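Local coordinates for Alpha/beta hydrolase (Streptomyces albidoflavus, PDB 6KSU), which probably acts as a stand-alone, penicillin-binding-protein-like cyclase that closes non-ribosomal peptides into macrolactams by heterochiral coupling, at residues A[84-89]-A[177-182]; A[89-94]-A[200-205]; A[22-27]-A[52-57]; A[320-325]-A[371-376]. All blocks are in the same frame, centred on the assembly; numbering follows the deposited sequence.

Contact 1 (A[84-89]-A[177-182]); sequences VTKFLT and TGYCLL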
loop_
_atom_site.group_PDB
_atom_site.type_symbol
_atom_site.label_atom_id
_atom_site.label_comp_id
_atom_site.label_asym_id
_atom_site.label_seq_id
_atom_site.Cartn_x
_atom_site.Cartn_y
_atom_site.Cartn_z
ATOM N N VAL A 84 -2.931 2.527 2.294
ATOM C CA VAL A 84 -2.312 3.845 2.422
ATOM C C VAL A 84 -2.079 4.155 3.902
ATOM O O VAL A 84 -1.209 4.966 4.232
ATOM C CB VAL A 84 -3.145 4.944 1.685
ATOM C CG1 VAL A 84 -2.542 6.358 1.864
ATOM C CG2 VAL A 84 -3.250 4.638 0.170
ATOM N N THR A 85 -2.793 3.455 4.801
ATOM C CA THR A 85 -2.550 3.558 6.239
ATOM C C THR A 85 -1.071 3.377 6.599
ATOM O O THR A 85 -0.596 3.923 7.608
ATOM C CB THR A 85 -3.408 2.506 6.970
ATOM O OG1 THR A 85 -4.806 2.711 6.685
ATOM C CG2 THR A 85 -3.194 2.578 8.494
ATOM N N LYS A 86 -0.336 2.589 5.805
ATOM C CA LYS A 86 1.058 2.283 6.136
ATOM C C LYS A 86 1.925 3.533 6.113
ATOM O O LYS A 86 2.948 3.602 6.809
ATOM C CB LYS A 86 1.611 1.237 5.154
ATOM C CG LYS A 86 1.026 -0.121 5.361
ATOM C CD LYS A 86 1.422 -1.070 4.245
ATOM C CE LYS A 86 0.981 -2.465 4.619
ATOM N NZ LYS A 86 -0.473 -2.657 4.338
ATOM N N PHE A 87 1.554 4.520 5.306
ATOM C CA PHE A 87 2.317 5.760 5.286
ATOM C C PHE A 87 2.157 6.526 6.601
ATOM O O PHE A 87 3.107 7.146 7.075
ATOM C CB PHE A 87 1.891 6.574 4.064
ATOM C CG PHE A 87 2.411 7.983 4.022
ATOM C CD1 PHE A 87 3.737 8.245 3.740
ATOM C CD2 PHE A 87 1.542 9.049 4.174
ATOM C CE1 PHE A 87 4.218 9.554 3.663
ATOM C CE2 PHE A 87 2.010 10.359 4.103
ATOM C CZ PHE A 87 3.355 10.607 3.850
ATOM N N LEU A 88 1.000 6.435 7.242
ATOM C CA LEU A 88 0.829 7.146 8.507
ATOM C C LEU A 88 1.439 6.363 9.655
ATOM O O LEU A 88 2.068 6.949 10.547
ATOM C CB LEU A 88 -0.652 7.420 8.737
ATOM C CG LEU A 88 -0.994 8.311 7.541
ATOM C CD1 LEU A 88 -2.030 7.664 6.635
ATOM C CD2 LEU A 88 -1.417 9.677 7.992
ATOM N N THR A 89 1.295 5.037 9.614
ATOM C CA THR A 89 1.988 4.177 10.562
ATOM C C THR A 89 3.497 4.380 10.475
ATOM O O THR A 89 4.185 4.485 11.502
ATOM C CB THR A 89 1.617 2.719 10.298
ATOM O OG1 THR A 89 0.304 2.497 10.810
ATOM C CG2 THR A 89 2.622 1.764 11.002
ATOM N N THR A 177 1.190 -7.993 7.632
ATOM C CA THR A 177 1.564 -8.462 8.958
ATOM C C THR A 177 2.807 -7.750 9.465
ATOM O O THR A 177 2.922 -7.456 10.662
ATOM C CB THR A 177 1.790 -9.969 8.898
ATOM O OG1 THR A 177 0.638 -10.580 8.298
ATOM C CG2 THR A 177 2.026 -10.547 10.292
ATOM N N GLY A 178 3.748 -7.461 8.568
ATOM C CA GLY A 178 4.901 -6.681 8.972
ATOM C C GLY A 178 4.500 -5.358 9.596
ATOM O O GLY A 178 5.089 -4.918 10.592
ATOM N N TYR A 179 3.468 -4.722 9.049
ATOM C CA TYR A 179 3.074 -3.452 9.623
ATOM C C TYR A 179 2.226 -3.642 10.868
ATOM O O TYR A 179 2.297 -2.818 11.782
ATOM C CB TYR A 179 2.374 -2.596 8.578
ATOM C CG TYR A 179 3.358 -1.681 7.873
ATOM C CD1 TYR A 179 3.327 -0.300 8.076
ATOM C CD2 TYR A 179 4.338 -2.201 7.024
ATOM C CE1 TYR A 179 4.224 0.536 7.440
ATOM C CE2 TYR A 179 5.254 -1.362 6.385
ATOM C CZ TYR A 179 5.177 0.005 6.599
ATOM O OH TYR A 179 6.058 0.846 5.977
ATOM N N CYS A 180 1.481 -4.744 10.956
ATOM C CA CYS A 180 0.791 -5.031 12.205
ATOM C C CYS A 180 1.785 -5.234 13.338
ATOM O O CYS A 180 1.519 -4.848 14.483
ATOM C CB CYS A 180 -0.112 -6.243 12.029
ATOM S SG CYS A 180 -1.389 -5.978 10.758
ATOM N N LEU A 181 2.953 -5.810 13.034
ATOM C CA LEU A 181 4.025 -5.865 14.025
ATOM C C LEU A 181 4.541 -4.477 14.364
ATOM O O LEU A 181 4.970 -4.235 15.498
ATOM C CB LEU A 181 5.178 -6.733 13.524
ATOM C CG LEU A 181 4.961 -8.238 13.548
ATOM C CD1 LEU A 181 6.076 -8.946 12.773
ATOM C CD2 LEU A 181 4.886 -8.723 14.990
ATOM N N LEU A 182 4.515 -3.550 13.403
ATOM C CA LEU A 182 4.897 -2.185 13.733
ATOM C C LEU A 182 3.928 -1.578 14.746
ATOM O O LEU A 182 4.333 -0.752 15.577
ATOM C CB LEU A 182 4.985 -1.353 12.457
ATOM C CG LEU A 182 6.259 -1.576 11.626
ATOM C CD1 LEU A 182 6.182 -0.938 10.236
ATOM C CD2 LEU A 182 7.486 -1.055 12.401
#
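Lys86 lies across one face of the Tyr179 ring, joining helix 85-98 to helix 176-189 in the helical part of the serine beta-lactamase/penicillin-binding-protein fold. Its CG stands 3.8 Å from the ring centroid, 22° off the normal, in a CH-pi contact displaced toward the CD1 side. Lys86 CB approaches Tyr179 CE1 at 3.5 Å, and the backbone O of Lys86 comes within 3.4 Å of the same carbon. Farther along, Lys86 CE passes 4.1 Å from Tyr179 CG, so the aliphatic chain is supported along much of its length. Thr89 adds its methyl: CG2 meets Tyr179 CD1 at 3.6 Å, approaching obliquely, and reaches Leu182 CB at 4.2 Å. CG2, anti to the backbone N, is directed at the neighbouring helix, while the hydroxyl bonds to Ala253 O and Trp194 NE1. The opposite face of Tyr179 is covered from its own helix by Leu182 CD1, centred above the ring, and its OH is tied to Leu132 O. The ring is thus held by packing on both faces and by a bond at its far end. Lys86 fits the lysine of an SxxK motif that starts with Ser83, consistent with the active site of this family. The short helix segments run 33° apart, their axes 10.8 Å from one another. Past the ring the lysine chain bends at its last torsion (chi4 80°), taking NZ away from Tyr179 to hydrogen bonds with Asn176 OD1 and Ala254 O.

Contact 2 (A[89-94]-A[200-205]); sequences TAELVM and SCLLRP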
loop_
_atom_site.group_PDB
_atom_site.type_symbol
_atom_site.label_atom_id
_atom_site.label_comp_id
_atom_site.label_asym_id
_atom_site.label_seq_id
_atom_site.Cartn_x
_atom_site.Cartn_y
_atom_site.Cartn_z
ATOM N N THR A 89 1.295 5.037 9.614
ATOM C CA THR A 89 1.988 4.177 10.562
ATOM C C THR A 89 3.497 4.380 10.475
ATOM O O THR A 89 4.185 4.485 11.502
ATOM C CB THR A 89 1.617 2.719 10.298
ATOM O OG1 THR A 89 0.304 2.497 10.810
ATOM C CG2 THR A 89 2.622 1.764 11.002
ATOM N N ALA A 90 4.029 4.432 9.246
ATOM C CA ALA A 90 5.448 4.716 9.077
ATOM C C ALA A 90 5.784 6.076 9.648
ATOM O O ALA A 90 6.811 6.246 10.319
ATOM C CB ALA A 90 5.842 4.667 7.608
ATOM N N GLU A 91 4.918 7.056 9.394
ATOM C CA GLU A 91 5.139 8.385 9.924
ATOM C C GLU A 91 5.130 8.369 11.451
ATOM O O GLU A 91 5.957 9.021 12.098
ATOM C CB GLU A 91 4.081 9.318 9.352
ATOM C CG GLU A 91 4.418 9.859 7.935
ATOM C CD GLU A 91 3.540 11.077 7.587
ATOM O OE1 GLU A 91 2.429 11.160 8.141
ATOM O OE2 GLU A 91 3.956 11.955 6.803
ATOM N N LEU A 92 4.213 7.602 12.033
ATOM C CA LEU A 92 4.144 7.454 13.473
ATOM C C LEU A 92 5.417 6.809 14.011
ATOM O O LEU A 92 6.016 7.299 14.977
ATOM C CB LEU A 92 2.914 6.625 13.815
ATOM C CG LEU A 92 2.639 6.425 15.294
ATOM C CD1 LEU A 92 2.639 7.771 15.978
ATOM C CD2 LEU A 92 1.296 5.718 15.463
ATOM N N VAL A 93 5.861 5.719 13.372
ATOM C CA VAL A 93 7.080 5.037 13.803
ATOM C C VAL A 93 8.273 5.983 13.718
ATOM O O VAL A 93 9.127 6.026 14.620
ATOM C CB VAL A 93 7.310 3.758 12.955
ATOM C CG1 VAL A 93 8.681 3.183 13.217
ATOM C CG2 VAL A 93 6.260 2.726 13.234
ATOM N N MET A 94 8.350 6.760 12.632
ATOM C CA MET A 94 9.488 7.654 12.473
ATOM C C MET A 94 9.508 8.747 13.538
ATOM O O MET A 94 10.591 9.214 13.902
ATOM C CB MET A 94 9.495 8.275 11.077
ATOM C CG MET A 94 9.800 7.306 9.957
ATOM S SD MET A 94 11.307 6.299 10.180
ATOM C CE MET A 94 12.528 7.440 9.566
ATOM N N SER A 200 -3.073 10.668 19.106
ATOM C CA SER A 200 -2.446 11.728 19.895
ATOM C C SER A 200 -1.092 12.173 19.344
ATOM O O SER A 200 -0.683 13.310 19.582
ATOM C CB SER A 200 -2.283 11.262 21.336
ATOM O OG SER A 200 -1.469 10.110 21.377
ATOM N N CYS A 201 -0.358 11.317 18.642
ATOM C CA CYS A 201 0.975 11.737 18.218
ATOM C C CYS A 201 1.030 12.291 16.802
ATOM O O CYS A 201 2.009 12.960 16.459
ATOM C CB CYS A 201 1.978 10.582 18.336
ATOM S SG CYS A 201 2.145 9.921 20.036
ATOM N N LEU A 202 0.018 12.038 15.969
ATOM C CA LEU A 202 0.154 12.384 14.562
ATOM C C LEU A 202 -1.120 12.983 13.983
ATOM O O LEU A 202 -1.088 14.049 13.371
ATOM C CB LEU A 202 0.558 11.139 13.759
ATOM C CG LEU A 202 0.939 11.453 12.316
ATOM C CD1 LEU A 202 2.100 12.439 12.328
ATOM C CD2 LEU A 202 1.309 10.193 11.556
ATOM N N LEU A 203 -2.237 12.274 14.114
ATOM C CA LEU A 203 -3.483 12.770 13.536
ATOM C C LEU A 203 -3.903 14.082 14.194
ATOM O O LEU A 203 -4.149 15.078 13.505
ATOM C CB LEU A 203 -4.572 11.703 13.661
ATOM C CG LEU A 203 -4.253 10.344 13.010
ATOM C CD1 LEU A 203 -5.485 9.495 12.992
ATOM C CD2 LEU A 203 -3.702 10.519 11.583
ATOM N N ARG A 204 -3.916 14.119 15.535
ATOM C CA ARG A 204 -4.351 15.328 16.236
ATOM C C ARG A 204 -3.502 16.550 15.903
ATOM O O ARG A 204 -4.071 17.568 15.469
ATOM C CB ARG A 204 -4.419 15.072 17.746
ATOM C CG ARG A 204 -4.965 16.301 18.530
ATOM C CD ARG A 204 -5.561 15.982 19.908
ATOM N NE ARG A 204 -6.130 14.639 20.019
ATOM C CZ ARG A 204 -5.873 13.805 21.028
ATOM N NH1 ARG A 204 -5.066 14.190 22.018
ATOM N NH2 ARG A 204 -6.422 12.591 21.058
ATOM N N PRO A 205 -2.170 16.542 16.078
ATOM C CA PRO A 205 -1.398 17.746 15.721
ATOM C C PRO A 205 -1.484 18.106 14.253
ATOM O O PRO A 205 -1.264 19.274 13.917
ATOM C CB PRO A 205 0.043 17.403 16.130
ATOM C CG PRO A 205 0.073 15.948 16.397
ATOM C CD PRO A 205 -1.324 15.530 16.739
#
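In the all-helical part of the penicillin-binding-protein-like fold, Leu202 of helix 194-206 projects onto the flank of helix 85-98, where it meets Glu91 and Leu92. A single methyl makes the contacts of Leu202: CD2 lies 3.6 Å from Glu91 CB and 3.7 Å from Glu91 OE1, the two side chains crossing at about a right angle. The same methyl sits 3.9 Å from Leu92 N, so it rests against the helix backbone. Leu92 extends its own CG anti to its amide nitrogen (chi1 -177°), which brings CD1 to 3.7 Å from Cys201 CB. The polar end of Glu91 is buried. OE2 is hydrogen-bonded to His271 NE2, whereas OE1 has no partner in the model and faces the leucine methyl, an apolar setting that may raise the acid's pKa, though a charged His271 would work the other way. Helix 194-206 is irregular here: a wider pi-type turn spans 200-203, and the helix is kinked at Pro205, whose nitrogen has no hydrogen to give. Cys201 O instead accepts a bond from Gln95 NE2, a polar tie between the helices beside the apolar patch. The segment axes approach to 9.7 Å at 118°, a steep crossing within the helical part of a serine beta-lactamase-type domain.

Contact 3 (A[22-27]-A[52-57]); sequences GAEGAE and YRDGAL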
loop_
_atom_site.group_PDB
_atom_site.type_symbol
_atom_site.label_atom_id
_atom_site.label_comp_id
_atom_site.label_asym_id
_atom_site.label_seq_id
_atom_site.Cartn_x
_atom_site.Cartn_y
_atom_site.Cartn_z
ATOM N N GLY A 22 -3.209 33.744 -12.733
ATOM C CA GLY A 22 -3.161 33.617 -14.177
ATOM C C GLY A 22 -3.213 32.181 -14.657
ATOM O O GLY A 22 -4.277 31.555 -14.662
ATOM N N ALA A 23 -2.054 31.651 -15.061
ATOM C CA ALA A 23 -1.986 30.310 -15.632
ATOM C C ALA A 23 -2.071 29.200 -14.583
ATOM O O ALA A 23 -2.431 28.069 -14.930
ATOM C CB ALA A 23 -0.701 30.157 -16.450
ATOM N N GLU A 24 -1.741 29.482 -13.318
ATOM C CA GLU A 24 -1.989 28.500 -12.266
ATOM C C GLU A 24 -3.487 28.324 -12.022
ATOM O O GLU A 24 -3.969 27.195 -11.864
ATOM C CB GLU A 24 -1.262 28.909 -10.980
ATOM C CG GLU A 24 0.240 28.612 -10.988
ATOM C CD GLU A 24 1.019 29.433 -9.966
ATOM O OE1 GLU A 24 0.855 29.194 -8.750
ATOM O OE2 GLU A 24 1.802 30.321 -10.377
ATOM N N GLY A 25 -4.242 29.426 -12.022
ATOM C CA GLY A 25 -5.686 29.326 -11.863
ATOM C C GLY A 25 -6.341 28.537 -12.976
ATOM O O GLY A 25 -7.285 27.775 -12.743
ATOM N N ALA A 26 -5.848 28.700 -14.206
ATOM C CA ALA A 26 -6.323 27.869 -15.303
ATOM C C ALA A 26 -6.093 26.383 -15.017
ATOM O O ALA A 26 -6.952 25.546 -15.321
ATOM C CB ALA A 26 -5.636 28.285 -16.607
ATOM N N GLU A 27 -4.942 26.036 -14.423
ATOM C CA GLU A 27 -4.629 24.626 -14.201
ATOM C C GLU A 27 -5.568 24.001 -13.176
ATOM O O GLU A 27 -6.097 22.902 -13.401
ATOM C CB GLU A 27 -3.180 24.467 -13.755
ATOM C CG GLU A 27 -2.168 24.898 -14.777
ATOM C CD GLU A 27 -0.753 24.652 -14.309
ATOM O OE1 GLU A 27 -0.481 24.837 -13.098
ATOM O OE2 GLU A 27 0.088 24.270 -15.151
ATOM N N TYR A 52 -1.991 19.659 -3.557
ATOM C CA TYR A 52 -1.187 20.761 -3.057
ATOM C C TYR A 52 -0.118 21.054 -4.098
ATOM O O TYR A 52 0.626 20.156 -4.502
ATOM C CB TYR A 52 -0.580 20.444 -1.693
ATOM C CG TYR A 52 0.305 21.541 -1.143
ATOM C CD1 TYR A 52 -0.228 22.650 -0.464
ATOM C CD2 TYR A 52 1.678 21.482 -1.320
ATOM C CE1 TYR A 52 0.623 23.656 0.041
ATOM C CE2 TYR A 52 2.502 22.451 -0.844
ATOM C CZ TYR A 52 1.984 23.542 -0.163
ATOM O OH TYR A 52 2.879 24.478 0.292
ATOM N N ARG A 53 -0.067 22.303 -4.556
ATOM C CA ARG A 53 0.833 22.680 -5.634
ATOM C C ARG A 53 0.987 24.196 -5.646
ATOM O O ARG A 53 0.000 24.931 -5.524
ATOM C CB ARG A 53 0.312 22.172 -6.982
ATOM C CG ARG A 53 0.813 22.988 -8.166
ATOM C CD ARG A 53 0.897 22.180 -9.445
ATOM N NE ARG A 53 -0.406 21.930 -10.037
ATOM C CZ ARG A 53 -0.593 21.760 -11.340
ATOM N NH1 ARG A 53 0.445 21.822 -12.170
ATOM N NH2 ARG A 53 -1.809 21.521 -11.811
ATOM N N ASP A 54 2.230 24.652 -5.767
ATOM C CA ASP A 54 2.558 26.078 -5.782
ATOM C C ASP A 54 2.158 26.758 -4.478
ATOM O O ASP A 54 1.703 27.905 -4.468
ATOM C CB ASP A 54 1.923 26.770 -6.984
ATOM C CG ASP A 54 2.599 26.390 -8.282
ATOM O OD1 ASP A 54 1.890 26.085 -9.262
ATOM O OD2 ASP A 54 3.850 26.393 -8.305
ATOM N N GLY A 55 2.356 26.047 -3.367
ATOM C CA GLY A 55 2.072 26.560 -2.044
ATOM C C GLY A 55 0.612 26.590 -1.643
ATOM O O GLY A 55 0.304 27.027 -0.533
ATOM N N ALA A 56 -0.311 26.142 -2.488
ATOM C CA ALA A 56 -1.708 26.223 -2.101
ATOM C C ALA A 56 -2.435 24.933 -2.442
ATOM O O ALA A 56 -1.997 24.138 -3.278
ATOM C CB ALA A 56 -2.394 27.419 -2.759
ATOM N N LEU A 57 -3.579 24.757 -1.794
ATOM C CA LEU A 57 -4.334 23.520 -1.821
ATOM C C LEU A 57 -5.590 23.674 -2.676
ATOM O O LEU A 57 -6.305 24.676 -2.564
ATOM C CB LEU A 57 -4.716 23.124 -0.398
ATOM C CG LEU A 57 -5.597 21.897 -0.214
ATOM C CD1 LEU A 57 -4.721 20.629 -0.364
ATOM C CD2 LEU A 57 -6.278 21.957 1.153
#
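Glu27 and Arg53 meet face on, their carboxylate and guanidinium planes only 23° apart. Glu27 OE1 lies 3.2 Å above the guanidinium plane, displaced toward its rim, and 3.3 Å from Arg53 NH1. This is a salt bridge of charges alone, since no N-H points at the oxygen. Glu27 CB takes part too, resting 3.8 Å from Arg53 NH2. Arg53 bends at its third torsion (chi3 75°), and NH1 spends a hydrogen bond on Ala369 O, which fixes the group across the path of the glutamate. Asp54 is the second residue of the type I' beta turn from Arg53 to Ala56 that joins strands 46-53 and 56-63. Its CB is 3.2 Å from Glu24 OE1, with the two carboxylate planes 50° apart. Asp54 OD1 also stands 3.3 Å from that oxygen, a pairing of two acceptors. Glu24 has a long, weak ion pair with Arg28. The contact thus sets the first turn of the N-terminal helix 23-41 beside the hairpin tip at one edge of the central sheet. Three acidic groups gather near one arginine on the protein surface, so solvent screening probably tempers their repulsion, and Arg53, and more weakly Arg28, probably offset part of it.

Contact 4 (A[320-325]-A[371-376]); sequences GAWYGH and LDVGHY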
loop_
_atom_site.group_PDB
_atom_site.type_symbol
_atom_site.label_atom_id
_atom_site.label_comp_id
_atom_site.label_asym_id
_atom_site.label_seq_id
_atom_site.Cartn_x
_atom_site.Cartn_y
_atom_site.Cartn_z
ATOM N N GLY A 320 12.017 12.597 -12.350
ATOM C CA GLY A 320 10.702 12.049 -12.598
ATOM C C GLY A 320 10.245 11.048 -11.565
ATOM O O GLY A 320 9.267 10.333 -11.791
ATOM N N ALA A 321 10.927 10.973 -10.433
ATOM C CA ALA A 321 10.595 10.006 -9.398
ATOM C C ALA A 321 9.469 10.541 -8.519
ATOM O O ALA A 321 9.570 11.642 -7.965
ATOM C CB ALA A 321 11.829 9.713 -8.544
ATOM N N TRP A 322 8.403 9.760 -8.380
ATOM C CA TRP A 322 7.318 10.107 -7.476
ATOM C C TRP A 322 7.216 9.066 -6.380
ATOM O O TRP A 322 7.527 7.889 -6.589
ATOM C CB TRP A 322 5.969 10.189 -8.186
ATOM C CG TRP A 322 5.812 11.377 -9.061
ATOM C CD1 TRP A 322 6.438 11.598 -10.253
ATOM C CD2 TRP A 322 4.962 12.515 -8.831
ATOM N NE1 TRP A 322 6.028 12.806 -10.785
ATOM C CE2 TRP A 322 5.130 13.389 -9.927
ATOM C CE3 TRP A 322 4.080 12.877 -7.810
ATOM C CZ2 TRP A 322 4.445 14.600 -10.033
ATOM C CZ3 TRP A 322 3.398 14.084 -7.918
ATOM C CH2 TRP A 322 3.588 14.926 -9.022
ATOM N N TYR A 323 6.751 9.508 -5.214
ATOM C CA TYR A 323 6.601 8.630 -4.073
ATOM C C TYR A 323 5.146 8.602 -3.644
ATOM O O TYR A 323 4.417 9.580 -3.822
ATOM C CB TYR A 323 7.508 9.070 -2.908
ATOM C CG TYR A 323 8.957 9.196 -3.337
ATOM C CD1 TYR A 323 9.822 8.127 -3.205
ATOM C CD2 TYR A 323 9.437 10.371 -3.922
ATOM C CE1 TYR A 323 11.145 8.219 -3.622
ATOM C CE2 TYR A 323 10.749 10.480 -4.336
ATOM C CZ TYR A 323 11.607 9.401 -4.181
ATOM O OH TYR A 323 12.917 9.494 -4.600
ATOM N N GLY A 324 4.736 7.475 -3.066
ATOM C CA GLY A 324 3.423 7.402 -2.474
ATOM C C GLY A 324 3.053 6.027 -1.970
ATOM O O GLY A 324 3.902 5.287 -1.465
ATOM N N HIS A 325 1.778 5.685 -2.101
ATOM C CA HIS A 325 1.239 4.428 -1.602
ATOM C C HIS A 325 -0.140 4.266 -2.208
ATOM O O HIS A 325 -0.793 5.249 -2.565
ATOM C CB HIS A 325 1.155 4.416 -0.071
ATOM C CG HIS A 325 1.434 3.080 0.534
ATOM N ND1 HIS A 325 0.558 2.021 0.429
ATOM C CD2 HIS A 325 2.487 2.631 1.267
ATOM C CE1 HIS A 325 1.056 0.976 1.070
ATOM N NE2 HIS A 325 2.227 1.318 1.585
ATOM N N LEU A 371 0.581 18.056 -14.534
ATOM C CA LEU A 371 0.742 17.098 -13.444
ATOM C C LEU A 371 1.046 15.725 -14.025
ATOM O O LEU A 371 0.168 14.882 -14.173
ATOM C CB LEU A 371 -0.513 17.045 -12.585
ATOM C CG LEU A 371 -0.735 18.173 -11.596
ATOM C CD1 LEU A 371 -1.528 17.659 -10.414
ATOM C CD2 LEU A 371 0.604 18.673 -11.157
ATOM N N ASP A 372 2.324 15.489 -14.315
ATOM C CA ASP A 372 2.768 14.231 -14.919
ATOM C C ASP A 372 3.244 13.277 -13.821
ATOM O O ASP A 372 4.440 13.117 -13.557
ATOM C CB ASP A 372 3.857 14.497 -15.959
ATOM C CG ASP A 372 4.905 15.500 -15.480
ATOM O OD1 ASP A 372 4.622 16.294 -14.548
ATOM O OD2 ASP A 372 6.026 15.475 -16.036
ATOM N N VAL A 373 2.275 12.626 -13.172
ATOM C CA VAL A 373 2.617 11.661 -12.138
ATOM C C VAL A 373 3.357 10.494 -12.774
ATOM O O VAL A 373 3.070 10.102 -13.911
ATOM C CB VAL A 373 1.348 11.186 -11.408
ATOM C CG1 VAL A 373 1.720 10.311 -10.208
ATOM C CG2 VAL A 373 0.493 12.368 -10.996
ATOM N N GLY A 374 4.323 9.935 -12.052
ATOM C CA GLY A 374 5.051 8.804 -12.595
ATOM C C GLY A 374 4.139 7.613 -12.819
ATOM O O GLY A 374 3.091 7.477 -12.183
ATOM N N HIS A 375 4.532 6.753 -13.749
ATOM C CA HIS A 375 3.883 5.463 -13.916
ATOM C C HIS A 375 4.814 4.348 -13.459
ATOM O O HIS A 375 6.030 4.523 -13.317
ATOM C CB HIS A 375 3.463 5.208 -15.374
ATOM C CG HIS A 375 3.004 6.432 -16.104
ATOM N ND1 HIS A 375 3.878 7.335 -16.670
ATOM C CD2 HIS A 375 1.759 6.897 -16.371
ATOM C CE1 HIS A 375 3.193 8.307 -17.248
ATOM N NE2 HIS A 375 1.906 8.066 -17.080
ATOM N N TYR A 376 4.217 3.189 -13.215
ATOM C CA TYR A 376 4.962 1.950 -13.086
ATOM C C TYR A 376 4.308 0.925 -13.994
ATOM O O TYR A 376 3.107 0.657 -13.869
ATOM C CB TYR A 376 4.995 1.447 -11.643
ATOM C CG TYR A 376 5.646 0.084 -11.528
ATOM C CD1 TYR A 376 7.032 -0.040 -11.458
ATOM C CD2 TYR A 376 4.881 -1.078 -11.516
ATOM C CE1 TYR A 376 7.630 -1.268 -11.355
ATOM C CE2 TYR A 376 5.474 -2.329 -11.416
ATOM C CZ TYR A 376 6.851 -2.415 -11.332
ATOM O OH TYR A 376 7.447 -3.653 -11.247
HETATM O O HOH W 1 7.183 13.648 -13.336
#
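Packing over a ring face comes first: Trp322 lays its indole against the backbone of Val373 and Gly374. Val373 CA stands 3.9 Å from the centroid of the five-membered ring, 18° off its normal, in a CH-pi contact, and Gly374 N lies over the same ring, 3.2 Å from Trp322 CD1. Gly374, with no side chain, lets its backbone N lie close over the ring. Apolar contact is lighter: Val373 CG1 touches Trp322 CD2 at 4.2 Å, the two side chains crossing at about a right angle. The polar link runs through a water in the indole plane at the ring edge. It accepts from Trp322 NE1 at 2.9 Å and donates to Asp372 O at 2.8 Å. Asp372 itself turns its carboxylate to a salt bridge with Arg342. Away from the loop, Trp322 makes an edge-to-face contact with His339 and packs on Leu344, which seats it on the central antiparallel sheet. Strand 322-329 is thereby joined to the loop that leads from helix 355-365 toward the eight-stranded C-terminal barrel. The join combines dispersion over the ring face with one water-bridged polar link, in which the indole N-H and a backbone carbonyl are both satisfied by the same water.

In the fold
Contacts 1 and 2 are buried and share helix 85-98, with Thr89 belonging to both; helices 176-189 and 194-206, consecutive in the chain, pack against it in turn. Their chemistry is mainly apolar, with most polar ends bonded elsewhere. Contact 3 is a surface contact whose centre lies about 28 Å from the centre of the chain, and it is ruled by charge. Contact 4, partly buried, combines aromatic packing with a water bridge. Contacts 3 and 4 reach the same antiparallel sheet and touch where Arg53 NH1 meets Leu371 CD2 at 3.3 Å. Contact 4 also touches contact 1, His325 NE2 lying 3.6 Å from Lys86 CB, so sheet and helices meet near the probable active site.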